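Local coordinates for protein SPT6 (Antonospora locustae, PDB 2XP1) that acts as a transcription elongation factor whose noncanonical tandem SH2 domains enable its interaction with RNA polymerase II, at residues Val83-Val86 against Tyr87-Ile91; Lys75-Asp79 against Ile80-Ile84. One frame throughout, in Å; residues are numbered along the deposited sequence.

Interaction 1: Val83-Val86 against Tyr87-Ile91; sequences VISV and YVRPI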
loop_
_atom_site.group_PDB
_atom_site.type_symbol
_atom_site.label_atom_id
_atom_site.label_comp_id
_atom_site.label_asym_id
_atom_site.label_seq_id
_atom_site.Cartn_x
_atom_site.Cartn_y
_atom_site.Cartn_z
ATOM N N VAL A 83 -8.047 -6.521 -12.071
ATOM C CA VAL A 83 -7.873 -7.177 -10.733
ATOM C C VAL A 83 -6.788 -8.249 -10.845
ATOM O O VAL A 83 -5.858 -8.317 -10.026
ATOM C CB VAL A 83 -9.192 -7.824 -10.198
ATOM C CG1 VAL A 83 -8.961 -8.639 -8.955
ATOM C CG2 VAL A 83 -10.219 -6.790 -9.933
ATOM N N ILE A 84 -6.874 -9.073 -11.886
ATOM C CA ILE A 84 -5.906 -10.153 -12.060
ATOM C C ILE A 84 -4.452 -9.714 -12.300
ATOM O O ILE A 84 -3.526 -10.233 -11.641
ATOM C CB ILE A 84 -6.411 -11.137 -13.099
ATOM C CG1 ILE A 84 -7.601 -11.872 -12.484
ATOM C CG2 ILE A 84 -5.323 -12.175 -13.442
ATOM C CD1 ILE A 84 -8.688 -11.952 -13.369
ATOM N N SER A 85 -4.234 -8.769 -13.219
ATOM C CA SER A 85 -2.855 -8.335 -13.500
ATOM C C SER A 85 -2.326 -7.472 -12.389
ATOM O O SER A 85 -1.233 -7.708 -11.887
ATOM C CB SER A 85 -2.699 -7.636 -14.870
ATOM O OG SER A 85 -3.698 -6.667 -15.110
ATOM N N VAL A 86 -3.126 -6.508 -11.957
ATOM C CA VAL A 86 -2.647 -5.549 -10.981
ATOM C C VAL A 86 -2.570 -6.173 -9.618
ATOM O O VAL A 86 -1.710 -5.818 -8.845
ATOM C CB VAL A 86 -3.485 -4.231 -10.974
ATOM C CG1 VAL A 86 -3.208 -3.407 -9.735
ATOM C CG2 VAL A 86 -3.172 -3.412 -12.188
ATOM N N TYR A 87 -3.435 -7.140 -9.339
ATOM C CA TYR A 87 -3.594 -7.612 -7.971
ATOM C C TYR A 87 -3.222 -9.066 -7.754
ATOM O O TYR A 87 -2.381 -9.364 -6.898
ATOM C CB TYR A 87 -5.001 -7.274 -7.469
ATOM C CG TYR A 87 -5.211 -7.562 -6.024
ATOM C CD1 TYR A 87 -4.621 -6.759 -5.041
ATOM C CD2 TYR A 87 -5.991 -8.632 -5.630
ATOM C CE1 TYR A 87 -4.815 -7.017 -3.690
ATOM C CE2 TYR A 87 -6.192 -8.913 -4.283
ATOM C CZ TYR A 87 -5.602 -8.090 -3.310
ATOM O OH TYR A 87 -5.792 -8.371 -1.953
ATOM N N VAL A 88 -3.799 -9.967 -8.549
ATOM C CA VAL A 88 -3.559 -11.424 -8.404
ATOM C C VAL A 88 -2.161 -11.948 -8.866
ATOM O O VAL A 88 -1.493 -12.670 -8.126
ATOM C CB VAL A 88 -4.713 -12.246 -9.065
ATOM C CG1 VAL A 88 -4.509 -13.712 -8.881
ATOM C CG2 VAL A 88 -6.088 -11.832 -8.498
ATOM N N ARG A 89 -1.717 -11.615 -10.082
ATOM C CA ARG A 89 -0.417 -12.124 -10.569
ATOM C C ARG A 89 0.752 -11.838 -9.606
ATOM O O ARG A 89 1.533 -12.757 -9.305
ATOM C CB ARG A 89 -0.093 -11.696 -12.018
ATOM C CG ARG A 89 -0.981 -12.404 -13.045
ATOM C CD ARG A 89 -0.382 -12.429 -14.464
ATOM N NE ARG A 89 -0.980 -11.443 -15.384
ATOM C CZ ARG A 89 -2.159 -11.570 -16.016
ATOM N NH1 ARG A 89 -2.934 -12.650 -15.844
ATOM N NH2 ARG A 89 -2.575 -10.601 -16.828
ATOM N N PRO A 90 0.857 -10.590 -9.091
ATOM C CA PRO A 90 1.973 -10.298 -8.172
ATOM C C PRO A 90 1.865 -11.057 -6.860
ATOM O O PRO A 90 2.889 -11.417 -6.302
ATOM C CB PRO A 90 1.869 -8.784 -7.933
ATOM C CG PRO A 90 0.918 -8.271 -8.997
ATOM C CD PRO A 90 0.012 -9.405 -9.313
ATOM N N ILE A 91 0.645 -11.301 -6.381
ATOM C CA ILE A 91 0.448 -12.268 -5.278
ATOM C C ILE A 91 1.043 -13.609 -5.659
ATOM O O ILE A 91 1.820 -14.175 -4.900
ATOM C CB ILE A 91 -1.032 -12.373 -4.786
ATOM C CG1 ILE A 91 -1.449 -11.063 -4.088
ATOM C CG2 ILE A 91 -1.173 -13.466 -3.805
ATOM C CD1 ILE A 91 -2.938 -10.954 -3.718
#
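Ile84 and Arg89 meet because Ile84 holds CG2 anti to its own N, while the arginine sets CG anti to the carbonyl carbon (chi1 -71°) and then bends at chi3 (-103°), bringing the guanidinium back along the preceding turn. This is a pi-type turn near the start of helix 80-100, followed by a proline kink; the helix closes the first SH2 domain and runs on toward the second. Arg89 NH1 lies 3.4 Å from Ile84 CG2, and NH2 is 3.6 Å from Ser85 CB, with Ser85 CA over one face of the guanidinium. The wider turn appears in the bond from Arg89 N to Ile84 O, 2.8 Å long and nearly in line with the carbonyl (C=O...N 173°). Val88 N likewise reaches five residues back to Val83 O, though that oxygen is less surely placed.

Pro90 brings no N-H to the turn before it, and the helix kinks here. Its ring occupies the end of that turn, CD 3.3 Å from Ser85 O and CG 3.6 Å from Val86 O. With an alanine here the CG and CD contacts to the two carbonyls are gone, and the kink would probably lose the rigid ring that helps to hold it.

Toward the domain core, Val88 CG2 packs 4.3 Å from Ile84 CG1, and the valine side chain also touches Leu49 of strand 46-52. The Tyr87 side chain packs on Leu49 and on Met61 of strand 57-65, and its hydroxyl is hydrogen-bonded to Ser73 OG. One face of the Tyr87 ring receives the terminal methyl CD1 of Ile91, 3.8 Å above the ring plane and displaced toward the rim.

Interaction 2: Lys75-Asp79 against Ile80-Ile84; sequences KHFED and IDEVI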
loop_
_atom_site.group_PDB
_atom_site.type_symbol
_atom_site.label_atom_id
_atom_site.label_comp_id
_atom_site.label_asym_id
_atom_site.label_seq_id
_atom_site.Cartn_x
_atom_site.Cartn_y
_atom_site.Cartn_z
ATOM N N LYS A 75 -8.968 -1.170 -3.116
ATOM C CA LYS A 75 -8.364 -0.669 -4.323
ATOM C C LYS A 75 -9.474 -0.673 -5.382
ATOM O O LYS A 75 -10.459 -1.411 -5.290
ATOM C CB LYS A 75 -7.193 -1.586 -4.769
ATOM C CG LYS A 75 -5.817 -1.403 -4.048
ATOM C CD LYS A 75 -4.984 -0.197 -4.615
ATOM C CE LYS A 75 -3.633 0.123 -3.866
ATOM N NZ LYS A 75 -2.886 1.325 -4.443
ATOM N N HIS A 76 -9.277 0.116 -6.417
ATOM C CA HIS A 76 -10.269 0.282 -7.438
ATOM C C HIS A 76 -9.739 -0.287 -8.758
ATOM O O HIS A 76 -8.577 -0.067 -9.048
ATOM C CB HIS A 76 -10.473 1.791 -7.520
ATOM C CG HIS A 76 -11.327 2.228 -8.650
ATOM N ND1 HIS A 76 -10.800 2.652 -9.851
ATOM C CD2 HIS A 76 -12.670 2.350 -8.754
ATOM C CE1 HIS A 76 -11.787 3.015 -10.648
ATOM N NE2 HIS A 76 -12.929 2.856 -10.003
ATOM N N PHE A 77 -10.560 -0.987 -9.553
ATOM C CA PHE A 77 -10.110 -1.598 -10.829
ATOM C C PHE A 77 -11.044 -1.369 -11.998
ATOM O O PHE A 77 -12.246 -1.524 -11.859
ATOM C CB PHE A 77 -9.936 -3.103 -10.639
ATOM C CG PHE A 77 -9.075 -3.437 -9.499
ATOM C CD1 PHE A 77 -9.621 -3.595 -8.233
ATOM C CD2 PHE A 77 -7.691 -3.515 -9.666
ATOM C CE1 PHE A 77 -8.801 -3.873 -7.125
ATOM C CE2 PHE A 77 -6.831 -3.797 -8.554
ATOM C CZ PHE A 77 -7.396 -3.993 -7.290
ATOM N N GLU A 78 -10.493 -1.030 -13.163
ATOM C CA GLU A 78 -11.317 -0.789 -14.365
ATOM C C GLU A 78 -12.193 -1.990 -14.733
ATOM O O GLU A 78 -13.326 -1.796 -15.171
ATOM C CB GLU A 78 -10.476 -0.345 -15.588
ATOM C CG GLU A 78 -9.423 0.759 -15.357
ATOM C CD GLU A 78 -9.990 2.127 -14.969
ATOM O OE1 GLU A 78 -11.214 2.333 -15.091
ATOM O OE2 GLU A 78 -9.196 3.017 -14.552
ATOM N N ASP A 79 -11.683 -3.213 -14.537
ATOM C CA ASP A 79 -12.382 -4.450 -14.891
ATOM C C ASP A 79 -11.806 -5.640 -14.137
ATOM O O ASP A 79 -10.864 -5.483 -13.373
ATOM C CB ASP A 79 -12.337 -4.721 -16.413
ATOM C CG ASP A 79 -10.957 -4.475 -17.038
ATOM O OD1 ASP A 79 -9.917 -4.967 -16.557
ATOM O OD2 ASP A 79 -10.919 -3.762 -18.061
ATOM N N ILE A 80 -12.350 -6.833 -14.349
ATOM C CA ILE A 80 -11.805 -8.010 -13.675
ATOM C C ILE A 80 -10.371 -8.328 -14.113
ATOM O O ILE A 80 -9.519 -8.626 -13.267
ATOM C CB ILE A 80 -12.760 -9.200 -13.730
ATOM C CG1 ILE A 80 -13.738 -9.138 -12.564
ATOM C CG2 ILE A 80 -12.035 -10.540 -13.606
ATOM C CD1 ILE A 80 -14.990 -9.850 -12.870
ATOM N N ASP A 81 -10.097 -8.243 -15.421
ATOM C CA ASP A 81 -8.734 -8.449 -15.959
ATOM C C ASP A 81 -7.720 -7.614 -15.198
ATOM O O ASP A 81 -6.650 -8.102 -14.881
ATOM C CB ASP A 81 -8.646 -8.032 -17.444
ATOM C CG ASP A 81 -9.198 -9.081 -18.401
ATOM O OD1 ASP A 81 -9.745 -10.104 -17.949
ATOM O OD2 ASP A 81 -9.082 -8.848 -19.626
ATOM N N GLU A 82 -8.040 -6.338 -14.949
ATOM C CA GLU A 82 -7.166 -5.472 -14.148
ATOM C C GLU A 82 -7.002 -5.993 -12.715
ATOM O O GLU A 82 -5.907 -5.936 -12.198
ATOM C CB GLU A 82 -7.566 -3.978 -14.181
ATOM C CG GLU A 82 -6.448 -3.024 -13.644
ATOM C CD GLU A 82 -6.822 -1.533 -13.610
ATOM O OE1 GLU A 82 -7.988 -1.187 -13.391
ATOM O OE2 GLU A 82 -5.939 -0.678 -13.801
ATOM N N VAL A 83 -8.047 -6.521 -12.071
ATOM C CA VAL A 83 -7.873 -7.177 -10.733
ATOM C C VAL A 83 -6.788 -8.249 -10.845
ATOM O O VAL A 83 -5.858 -8.317 -10.026
ATOM C CB VAL A 83 -9.192 -7.824 -10.198
ATOM C CG1 VAL A 83 -8.961 -8.639 -8.955
ATOM C CG2 VAL A 83 -10.219 -6.790 -9.933
ATOM N N ILE A 84 -6.874 -9.073 -11.886
ATOM C CA ILE A 84 -5.906 -10.153 -12.060
ATOM C C ILE A 84 -4.452 -9.714 -12.300
ATOM O O ILE A 84 -3.526 -10.233 -11.641
ATOM C CB ILE A 84 -6.411 -11.137 -13.099
ATOM C CG1 ILE A 84 -7.601 -11.872 -12.484
ATOM C CG2 ILE A 84 -5.323 -12.175 -13.442
ATOM C CD1 ILE A 84 -8.688 -11.952 -13.369
#
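Phe77 and Val83 cross at about a right angle, with methyl CG2 of the valine over one face of the ring. This CH-pi contact puts Val83 CG2 4.0 Å from the centroid of the Phe77 ring, and joins strand 75-77, outermost in its sheet within this chain, to the first turn of helix 80-100 in the first SH2 domain. Beside it, Glu82 runs extended and lies alongside Glu78, both pointing the same way with their carboxylate planes 28° apart. Glu82 OE1 accepts a short, nearly straight bond from Glu78 N (2.5 Å). Asp79 is the N-cap: its CG sits between the backbone N and carbonyl carbon (chi1 44°), which lets OD1 accept from Glu82 N at 2.8 Å. In a classic capping box the glutamate would answer the N-cap residue itself; here it grips the amide one residue earlier. Asp81 turns its carboxylate aside to His14.

Several acids therefore gather at one helix start, with Glu78 OE2 and Glu82 OE1 4.5 Å apart. The amide hydrogens that Asp79 and Glu82 engage, together with the positive end of the helix, probably offset part of this like-charge repulsion.

How the interactions relate
From the N-terminal side, the chain leaves strand 75-77, where the backbone of His76 is hydrogen-bonded to the second subunit, and turns at Glu78 and Asp79, where interaction 2 closes the tight connection into helix 80-100. Interaction 1 takes over one turn later: the two share Val83 and Ile84, so they overlap in succession along the chain, neither enclosing the other. Their centres are about 8 Å apart. Phe77 bridges them directly, its CE2 lying 3.8 Å from Val86 CG1 and its CZ packing against Tyr87 CB. Together they tie the last strand of the first sheet to the helix that lies against strands 46-52 and 57-65 and leads on to the second sheet.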